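Local coordinates for aminopeptidase P; XAA-pro aminopeptidase (PDB 3IL0), which probably acts as a metal-dependent aminopeptidase of the M24B family, the chain here being its creatinase/prolidase-type N-terminal domain rather than the whole enzyme, at residues Gly19-Leu24 against Leu91-Asp97; Phe11-Val16 against Phe45-Asn49. All coordinates share one frame; numbering follows the deposited sequence.

Contact 1. Residues Gly19-Leu24 against Leu91-Asp97; sequences GLDALL and LETIGFD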
ATOM      1  N   GLY A  19      -8.605  12.588  -1.664  1.00 32.12           N
ATOM      2  CA  GLY A  19      -7.522  13.552  -1.494  1.00 31.05           C
ATOM      3  C   GLY A  19      -6.166  12.980  -1.088  1.00 29.97           C
ATOM      4  O   GLY A  19      -5.338  13.688  -0.588  1.00 28.95           O
ATOM      5  N   LEU A  20      -5.936  11.699  -1.358  1.00 29.92           N
ATOM      6  CA  LEU A  20      -4.701  11.020  -0.988  1.00 28.92           C
ATOM      7  C   LEU A  20      -3.782  10.878  -2.204  1.00 27.83           C
ATOM      8  O   LEU A  20      -4.240  10.537  -3.283  1.00 26.63           O
ATOM      9  CB  LEU A  20      -5.044   9.615  -0.488  1.00 29.09           C
ATOM     10  CG  LEU A  20      -5.842   9.444   0.834  1.00 29.61           C
ATOM     11  CD1 LEU A  20      -6.159   7.932   0.996  1.00 25.76           C
ATOM     12  CD2 LEU A  20      -5.098  10.005   2.040  1.00 26.69           C
ATOM     13  N   ASP A  21      -2.490  11.149  -2.031  1.00 27.61           N
ATOM     14  CA  ASP A  21      -1.488  10.760  -3.047  1.00 26.39           C
ATOM     15  C   ASP A  21      -1.139   9.279  -3.005  1.00 25.88           C
ATOM     16  O   ASP A  21      -0.605   8.711  -3.996  1.00 25.66           O
ATOM     17  CB  ASP A  21      -0.219  11.532  -2.813  1.00 26.86           C
ATOM     18  CG  ASP A  21      -0.431  13.012  -2.971  1.00 28.18           C
ATOM     19  OD1 ASP A  21      -1.196  13.361  -3.890  1.00 31.64           O
ATOM     20  OD2 ASP A  21       0.056  13.806  -2.150  1.00 30.87           O
ATOM     21  N   ALA A  22      -1.397   8.653  -1.850  1.00 24.96           N
ATOM     22  CA  ALA A  22      -1.032   7.258  -1.615  1.00 24.10           C
ATOM     23  C   ALA A  22      -1.829   6.634  -0.442  1.00 23.36           C
ATOM     24  O   ALA A  22      -2.364   7.328   0.398  1.00 22.89           O
ATOM     25  CB  ALA A  22       0.491   7.211  -1.328  1.00 23.81           C
ATOM     26  N   LEU A  23      -1.883   5.316  -0.427  1.00 22.60           N
ATOM     27  CA  LEU A  23      -2.415   4.556   0.659  1.00 22.13           C
ATOM     28  C   LEU A  23      -1.479   3.411   0.956  1.00 21.92           C
ATOM     29  O   LEU A  23      -1.080   2.639   0.065  1.00 20.51           O
ATOM     30  CB  LEU A  23      -3.805   4.021   0.350  1.00 22.87           C
ATOM     31  CG  LEU A  23      -4.568   3.434   1.554  1.00 21.37           C
ATOM     32  CD1 LEU A  23      -4.923   4.498   2.639  1.00 19.46           C
ATOM     33  CD2 LEU A  23      -5.770   2.702   1.051  1.00 21.02           C
ATOM     34  N   LEU A  24      -1.091   3.327   2.211  1.00 20.84           N
ATOM     35  CA  LEU A  24      -0.378   2.207   2.694  1.00 20.80           C
ATOM     36  C   LEU A  24      -1.459   1.155   3.071  1.00 22.97           C
ATOM     37  O   LEU A  24      -2.371   1.453   3.827  1.00 20.93           O
ATOM     38  CB  LEU A  24       0.402   2.669   3.909  1.00 20.73           C
ATOM     39  CG  LEU A  24       1.138   1.601   4.698  1.00 21.41           C
ATOM     40  CD1 LEU A  24       2.385   1.281   3.900  1.00 14.76           C
ATOM     41  CD2 LEU A  24       1.489   2.034   6.148  1.00 16.45           C
ATOM     42  N   LEU A  91       5.330  13.176  -3.124  1.00 32.62           N
ATOM     43  CA  LEU A  91       3.928  12.996  -2.718  1.00 32.51           C
ATOM     44  C   LEU A  91       3.759  13.727  -1.387  1.00 32.16           C
ATOM     45  O   LEU A  91       4.715  13.917  -0.686  1.00 33.05           O
ATOM     46  CB  LEU A  91       3.572  11.514  -2.630  1.00 32.60           C
ATOM     47  CG  LEU A  91       3.779  10.707  -3.916  1.00 32.91           C
ATOM     48  CD1 LEU A  91       3.265   9.283  -3.773  1.00 34.23           C
ATOM     49  CD2 LEU A  91       3.078  11.365  -5.098  1.00 33.40           C
ATOM     50  N   GLU A  92       2.554  14.158  -1.038  1.00 32.69           N
ATOM     51  CA  GLU A  92       2.369  14.853   0.218  1.00 33.60           C
ATOM     52  C   GLU A  92       1.517  14.134   1.294  1.00 32.47           C
ATOM     53  O   GLU A  92       1.850  14.139   2.469  1.00 34.17           O
ATOM     54  CB  GLU A  92       1.750  16.197  -0.087  1.00 34.28           C
ATOM     55  CG  GLU A  92       1.361  16.966   1.145  1.00 39.43           C
ATOM     56  CD  GLU A  92       2.496  17.059   2.157  1.00 45.47           C
ATOM     57  OE1 GLU A  92       3.677  17.082   1.714  1.00 53.16           O
ATOM     58  OE2 GLU A  92       2.217  17.122   3.385  1.00 49.60           O
ATOM     59  N   THR A  93       0.394  13.572   0.886  1.00 31.52           N
ATOM     60  CA  THR A  93      -0.550  13.013   1.780  1.00 29.75           C
ATOM     61  C   THR A  93      -0.630  11.495   1.565  1.00 28.17           C
ATOM     62  O   THR A  93      -1.086  10.965   0.515  1.00 27.51           O
ATOM     63  CB  THR A  93      -1.901  13.738   1.623  1.00 30.39           C
ATOM     64  OG1 THR A  93      -2.509  13.339   0.406  1.00 35.32           O
ATOM     65  CG2 THR A  93      -1.704  15.236   1.556  1.00 28.51           C
ATOM     66  N   ILE A  94      -0.197  10.802   2.615  1.00 27.34           N
ATOM     67  CA  ILE A  94      -0.150   9.344   2.681  1.00 25.65           C
ATOM     68  C   ILE A  94      -1.321   8.894   3.592  1.00 24.00           C
ATOM     69  O   ILE A  94      -1.437   9.284   4.754  1.00 23.48           O
ATOM     70  CB  ILE A  94       1.249   8.900   3.177  1.00 25.85           C
ATOM     71  CG1 ILE A  94       2.331   9.561   2.309  1.00 28.65           C
ATOM     72  CG2 ILE A  94       1.430   7.402   3.115  1.00 24.36           C
ATOM     73  CD1 ILE A  94       3.775   9.292   2.825  1.00 31.47           C
ATOM     74  N   GLY A  95      -2.254   8.164   3.012  1.00 22.00           N
ATOM     75  CA  GLY A  95      -3.316   7.584   3.779  1.00 20.78           C
ATOM     76  C   GLY A  95      -2.857   6.331   4.483  1.00 19.04           C
ATOM     77  O   GLY A  95      -1.990   5.613   4.003  1.00 18.62           O
ATOM     78  N   PHE A  96      -3.434   6.047   5.635  1.00 17.46           N
ATOM     79  CA  PHE A  96      -3.194   4.721   6.298  1.00 16.12           C
ATOM     80  C   PHE A  96      -4.488   4.292   6.973  1.00 16.05           C
ATOM     81  O   PHE A  96      -5.326   5.110   7.231  1.00 15.73           O
ATOM     82  CB  PHE A  96      -2.066   4.795   7.316  1.00 14.46           C
ATOM     83  CG  PHE A  96      -2.387   5.712   8.504  1.00 13.96           C
ATOM     84  CD1 PHE A  96      -2.881   5.182   9.649  1.00 11.43           C
ATOM     85  CD2 PHE A  96      -2.178   7.108   8.422  1.00 12.07           C
ATOM     86  CE1 PHE A  96      -3.239   6.007  10.737  1.00 14.68           C
ATOM     87  CE2 PHE A  96      -2.515   7.927   9.439  1.00 11.60           C
ATOM     88  CZ  PHE A  96      -3.038   7.376  10.646  1.00 14.11           C
ATOM     89  N   ASP A  97      -4.626   3.010   7.242  1.00 15.56           N
ATOM     90  CA  ASP A  97      -5.804   2.472   7.880  1.00 16.55           C
ATOM     91  C   ASP A  97      -5.834   2.724   9.401  1.00 15.11           C
ATOM     92  O   ASP A  97      -4.868   2.498  10.125  1.00 15.41           O
ATOM     93  CB  ASP A  97      -5.848   1.000   7.525  1.00 17.21           C
ATOM     94  CG  ASP A  97      -6.954   0.253   8.180  1.00 22.21           C
ATOM     95  OD1 ASP A  97      -7.954   0.800   8.734  1.00 29.62           O
ATOM     96  OD2 ASP A  97      -6.726  -0.954   8.215  1.00 32.16           O
TER
HETATM   97  O   HOH W   1      -2.546   1.370   6.631  1.00 22.39           O
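Asp21 and Thr93 trade hydrogen bonds just where two parallel strands come together, a worked example of side chains reinforcing the start of a parallel strand pair. The Asp21 carboxylate reaches across with one oxygen: OD2 accepts from Glu92 N at 2.8 Å and from Thr93 N at 3.1 Å, both on its anti side but from opposite faces of the carboxylate plane. With chi1 at -63°, CG lies beside the backbone N of Asp21, which brings OD2 over these two successive amides and should restrict rotation of the group. Thr93 answers with its hydroxyl. Its chi1 of 73° sets OG1 between its own N and carbonyl carbon, and from there OG1 donates in the carbonyl plane to a lone pair of Gly19 O, 3.0 Å away. OG1 also accepts from Asp21 N, which is shared with Thr93 O. Gly19, with positive phi, ends the preceding helix in a Schellman motif, so the threonine joins that helix end to the sheet.

Beyond this polar end the strands pair regularly, Gly95 N donating to Ala22 O at 2.7 Å and Leu24 N to Gly95 O at 3.0 Å. Gly95 leaves room for two leucines: Leu20 CD2 sits tightly on Gly95 CA at 3.5 Å, and Leu23 CD1 lies 3.3 Å from Gly95 C. Further on, a water bridges Leu24 O and Asp97 N. Strands 22-25 and 93-97 are inner neighbours in the mixed sheet of this creatinase/prolidase N-terminal domain, whose helices pack on its two faces.

Contact 2. Residues Phe11-Val16 against Phe45-Asn49; sequences FDAKLV and FITKN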
ATOM      1  N   PHE A  11      -9.831   1.687  -6.871  1.00 36.93           N
ATOM      2  CA  PHE A  11      -8.889   2.122  -5.856  1.00 35.53           C
ATOM      3  C   PHE A  11      -8.398   3.527  -6.244  1.00 34.85           C
ATOM      4  O   PHE A  11      -8.474   4.481  -5.473  1.00 33.31           O
ATOM      5  CB  PHE A  11      -7.717   1.122  -5.785  1.00 35.36           C
ATOM      6  CG  PHE A  11      -6.848   1.262  -4.531  1.00 35.20           C
ATOM      7  CD1 PHE A  11      -6.849   0.273  -3.563  1.00 33.71           C
ATOM      8  CD2 PHE A  11      -6.040   2.389  -4.337  1.00 36.83           C
ATOM      9  CE1 PHE A  11      -6.066   0.378  -2.460  1.00 35.63           C
ATOM     10  CE2 PHE A  11      -5.249   2.522  -3.207  1.00 35.60           C
ATOM     11  CZ  PHE A  11      -5.242   1.517  -2.278  1.00 36.98           C
ATOM     12  N   ASP A  12      -7.931   3.627  -7.482  1.00 34.48           N
ATOM     13  CA  ASP A  12      -7.466   4.877  -8.064  1.00 34.16           C
ATOM     14  C   ASP A  12      -8.510   5.993  -7.935  1.00 33.08           C
ATOM     15  O   ASP A  12      -8.233   7.104  -7.472  1.00 31.63           O
ATOM     16  CB  ASP A  12      -7.155   4.594  -9.522  1.00 34.40           C
ATOM     17  CG  ASP A  12      -6.192   5.597 -10.123  1.00 35.64           C
ATOM     18  OD1 ASP A  12      -6.594   6.768 -10.325  1.00 37.60           O
ATOM     19  OD2 ASP A  12      -5.055   5.192 -10.435  1.00 35.60           O
ATOM     20  N   ALA A  13      -9.738   5.693  -8.332  1.00 32.83           N
ATOM     21  CA  ALA A  13     -10.797   6.687  -8.238  1.00 32.51           C
ATOM     22  C   ALA A  13     -11.006   7.154  -6.768  1.00 32.45           C
ATOM     23  O   ALA A  13     -11.310   8.335  -6.466  1.00 31.74           O
ATOM     24  CB  ALA A  13     -12.068   6.088  -8.806  1.00 32.17           C
ATOM     25  N   LYS A  14     -10.838   6.211  -5.850  1.00 32.11           N
ATOM     26  CA  LYS A  14     -11.108   6.486  -4.452  1.00 32.60           C
ATOM     27  C   LYS A  14      -9.985   7.385  -3.925  1.00 31.34           C
ATOM     28  O   LYS A  14     -10.238   8.279  -3.122  1.00 30.03           O
ATOM     29  CB  LYS A  14     -11.264   5.176  -3.679  1.00 33.22           C
ATOM     30  CG  LYS A  14     -11.798   5.314  -2.247  1.00 36.17           C
ATOM     31  CD  LYS A  14     -12.849   4.168  -1.916  1.00 38.70           C
ATOM     32  CE  LYS A  14     -13.801   4.654  -0.862  1.00 39.02           C
ATOM     33  NZ  LYS A  14     -13.065   4.681   0.386  1.00 42.66           N
ATOM     34  N   LEU A  15      -8.777   7.210  -4.468  1.00 30.49           N
ATOM     35  CA  LEU A  15      -7.628   8.051  -4.097  1.00 29.80           C
ATOM     36  C   LEU A  15      -7.962   9.499  -4.442  1.00 29.16           C
ATOM     37  O   LEU A  15      -7.790  10.417  -3.617  1.00 28.74           O
ATOM     38  CB  LEU A  15      -6.313   7.589  -4.806  1.00 30.02           C
ATOM     39  CG  LEU A  15      -5.445   6.475  -4.242  1.00 30.92           C
ATOM     40  CD1 LEU A  15      -4.055   6.230  -5.003  1.00 27.21           C
ATOM     41  CD2 LEU A  15      -5.181   6.833  -2.736  1.00 30.42           C
ATOM     42  N   VAL A  16      -8.431   9.703  -5.670  1.00 29.71           N
ATOM     43  CA  VAL A  16      -8.870  11.045  -6.120  1.00 31.00           C
ATOM     44  C   VAL A  16      -9.978  11.583  -5.179  1.00 33.24           C
ATOM     45  O   VAL A  16      -9.868  12.678  -4.617  1.00 33.53           O
ATOM     46  CB  VAL A  16      -9.348  11.007  -7.587  1.00 30.75           C
ATOM     47  CG1 VAL A  16     -10.058  12.316  -7.960  1.00 29.63           C
ATOM     48  CG2 VAL A  16      -8.169  10.696  -8.485  1.00 27.15           C
ATOM     49  N   PHE A  45       1.682  -0.462  -1.358  1.00 22.37           N
ATOM     50  CA  PHE A  45       1.680   0.953  -1.326  1.00 21.91           C
ATOM     51  C   PHE A  45       1.255   1.396  -2.721  1.00 23.40           C
ATOM     52  O   PHE A  45       2.010   1.217  -3.657  1.00 23.27           O
ATOM     53  CB  PHE A  45       3.077   1.487  -0.951  1.00 21.32           C
ATOM     54  CG  PHE A  45       3.128   2.992  -0.755  1.00 18.81           C
ATOM     55  CD1 PHE A  45       2.651   3.559   0.394  1.00 21.15           C
ATOM     56  CD2 PHE A  45       3.635   3.817  -1.728  1.00 20.65           C
ATOM     57  CE1 PHE A  45       2.690   4.940   0.581  1.00 25.27           C
ATOM     58  CE2 PHE A  45       3.694   5.240  -1.565  1.00 20.94           C
ATOM     59  CZ  PHE A  45       3.231   5.787  -0.404  1.00 25.44           C
ATOM     60  N   ILE A  46       0.070   1.998  -2.837  1.00 24.19           N
ATOM     61  CA  ILE A  46      -0.537   2.416  -4.110  1.00 25.58           C
ATOM     62  C   ILE A  46      -0.659   3.948  -4.154  1.00 25.64           C
ATOM     63  O   ILE A  46      -1.146   4.588  -3.194  1.00 25.34           O
ATOM     64  CB  ILE A  46      -1.944   1.736  -4.362  1.00 26.25           C
ATOM     65  CG1 ILE A  46      -1.784   0.218  -4.431  1.00 27.91           C
ATOM     66  CG2 ILE A  46      -2.612   2.200  -5.699  1.00 25.69           C
ATOM     67  CD1 ILE A  46      -3.121  -0.536  -4.550  1.00 28.01           C
ATOM     68  N   THR A  47      -0.186   4.512  -5.272  1.00 24.76           N
ATOM     69  CA  THR A  47      -0.335   5.935  -5.602  1.00 25.15           C
ATOM     70  C   THR A  47      -1.230   6.115  -6.900  1.00 25.08           C
ATOM     71  O   THR A  47      -1.669   5.136  -7.521  1.00 23.87           O
ATOM     72  CB  THR A  47       1.086   6.543  -5.820  1.00 25.45           C
ATOM     73  OG1 THR A  47       1.563   6.181  -7.122  1.00 28.01           O
ATOM     74  CG2 THR A  47       2.067   5.970  -4.743  1.00 21.46           C
ATOM     75  N   LYS A  48      -1.487   7.357  -7.294  1.00 25.70           N
ATOM     76  CA  LYS A  48      -2.147   7.591  -8.551  1.00 27.52           C
ATOM     77  C   LYS A  48      -1.355   6.999  -9.714  1.00 29.89           C
ATOM     78  O   LYS A  48      -1.964   6.633 -10.710  1.00 31.14           O
ATOM     79  CB  LYS A  48      -2.401   9.054  -8.753  1.00 27.66           C
ATOM     80  CG  LYS A  48      -3.614   9.478  -7.915  1.00 29.77           C
ATOM     81  CD  LYS A  48      -4.003  10.900  -8.127  1.00 29.91           C
ATOM     82  CE  LYS A  48      -4.842  11.414  -6.965  1.00 31.95           C
ATOM     83  NZ  LYS A  48      -3.892  11.818  -5.890  1.00 30.77           N
ATOM     84  N   ASN A  49      -0.024   6.853  -9.564  1.00 30.28           N
ATOM     85  CA  ASN A  49       0.769   6.304 -10.599  1.00 31.94           C
ATOM     86  C   ASN A  49       1.460   5.001 -10.383  1.00 32.72           C
ATOM     87  O   ASN A  49       1.793   4.431 -11.369  1.00 33.54           O
ATOM     88  CB  ASN A  49       1.669   7.383 -11.143  1.00 31.56           C
ATOM     89  CG  ASN A  49       0.837   8.432 -11.853  1.00 34.96           C
ATOM     90  OD1 ASN A  49      -0.002   8.064 -12.725  1.00 41.42           O
ATOM     91  ND2 ASN A  49       0.925   9.674 -11.426  1.00 32.60           N
TER
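A methyl group set almost exactly over the middle of a phenyl ring is the striking feature here: Ile46 CD1 lies 3.7 Å from the centroid of the Phe11 ring and 11° off its normal, a CH-pi contact. The two side chains approach from opposite directions, Phe11 from the helix and Ile46 from the strand. Ile46 reaches the ring with more than its tip, because CB and CG2 lie on the same side of the ring, near CE2 and CD2, CB 3.6 Å from Phe11 CE2. Its extended outer chain, chi2 175°, carries CD1 onward over the ring centre while CG2 stays near CE2 and CD2.

One helical turn later Leu15 presses against the backbone between Thr47 and Lys48, CD1 3.4 Å from Thr47 C, and more loosely against Ile46 CG2. Val16 extends the apolar surface at the margin: its CG2 touches Lys48 CE at 3.7 Å, the side chains crossing at about a right angle, while Lys48 NZ bonds to Leu20 O. No hydrogen bond links the segments. Asp12 OD2 and Lys48 O are both acceptors, 3.4 Å apart, and OD2 bonds instead to a glycerol, probably from the crystallisation liquor. Thr47 OG1 accepts from Asn49 N at 3.0 Å, an ST turn, and also from Arg50 N.

Helix 7-18 thus lies over the sheet at strand 42-47, the axes of 11-16 and 45-47 making 67°. Leu23 and Val25 of strand 22-25 also touch Phe11, Leu34 of helix 28-35 touches both Phe11 and Ile46, and Phe123 meets the Phe11 ring edge-to-face.

How the contacts relate
From the N terminus, the chain runs through helix 7-18 and passes through a short turn into strand 22-25, so the first segments of the two contacts follow each other closely. Contact 2 closes first, when strand 42-47 returns to the helix after 28 intervening residues, helix 28-35 among them; contact 1 closes later, after 66 residues, when strand 93-97 arrives. The segments alternate along the chain, so the two closures cross rather than nest. Strand 22-25 is their common element, lying between strands 42-47 and 93-97, antiparallel to the first and parallel to the second. Leu23 N probably hydrogen-bonds to Ile46 O, and the packing of Ala22 CB on Phe45 CZ joins the contacts directly.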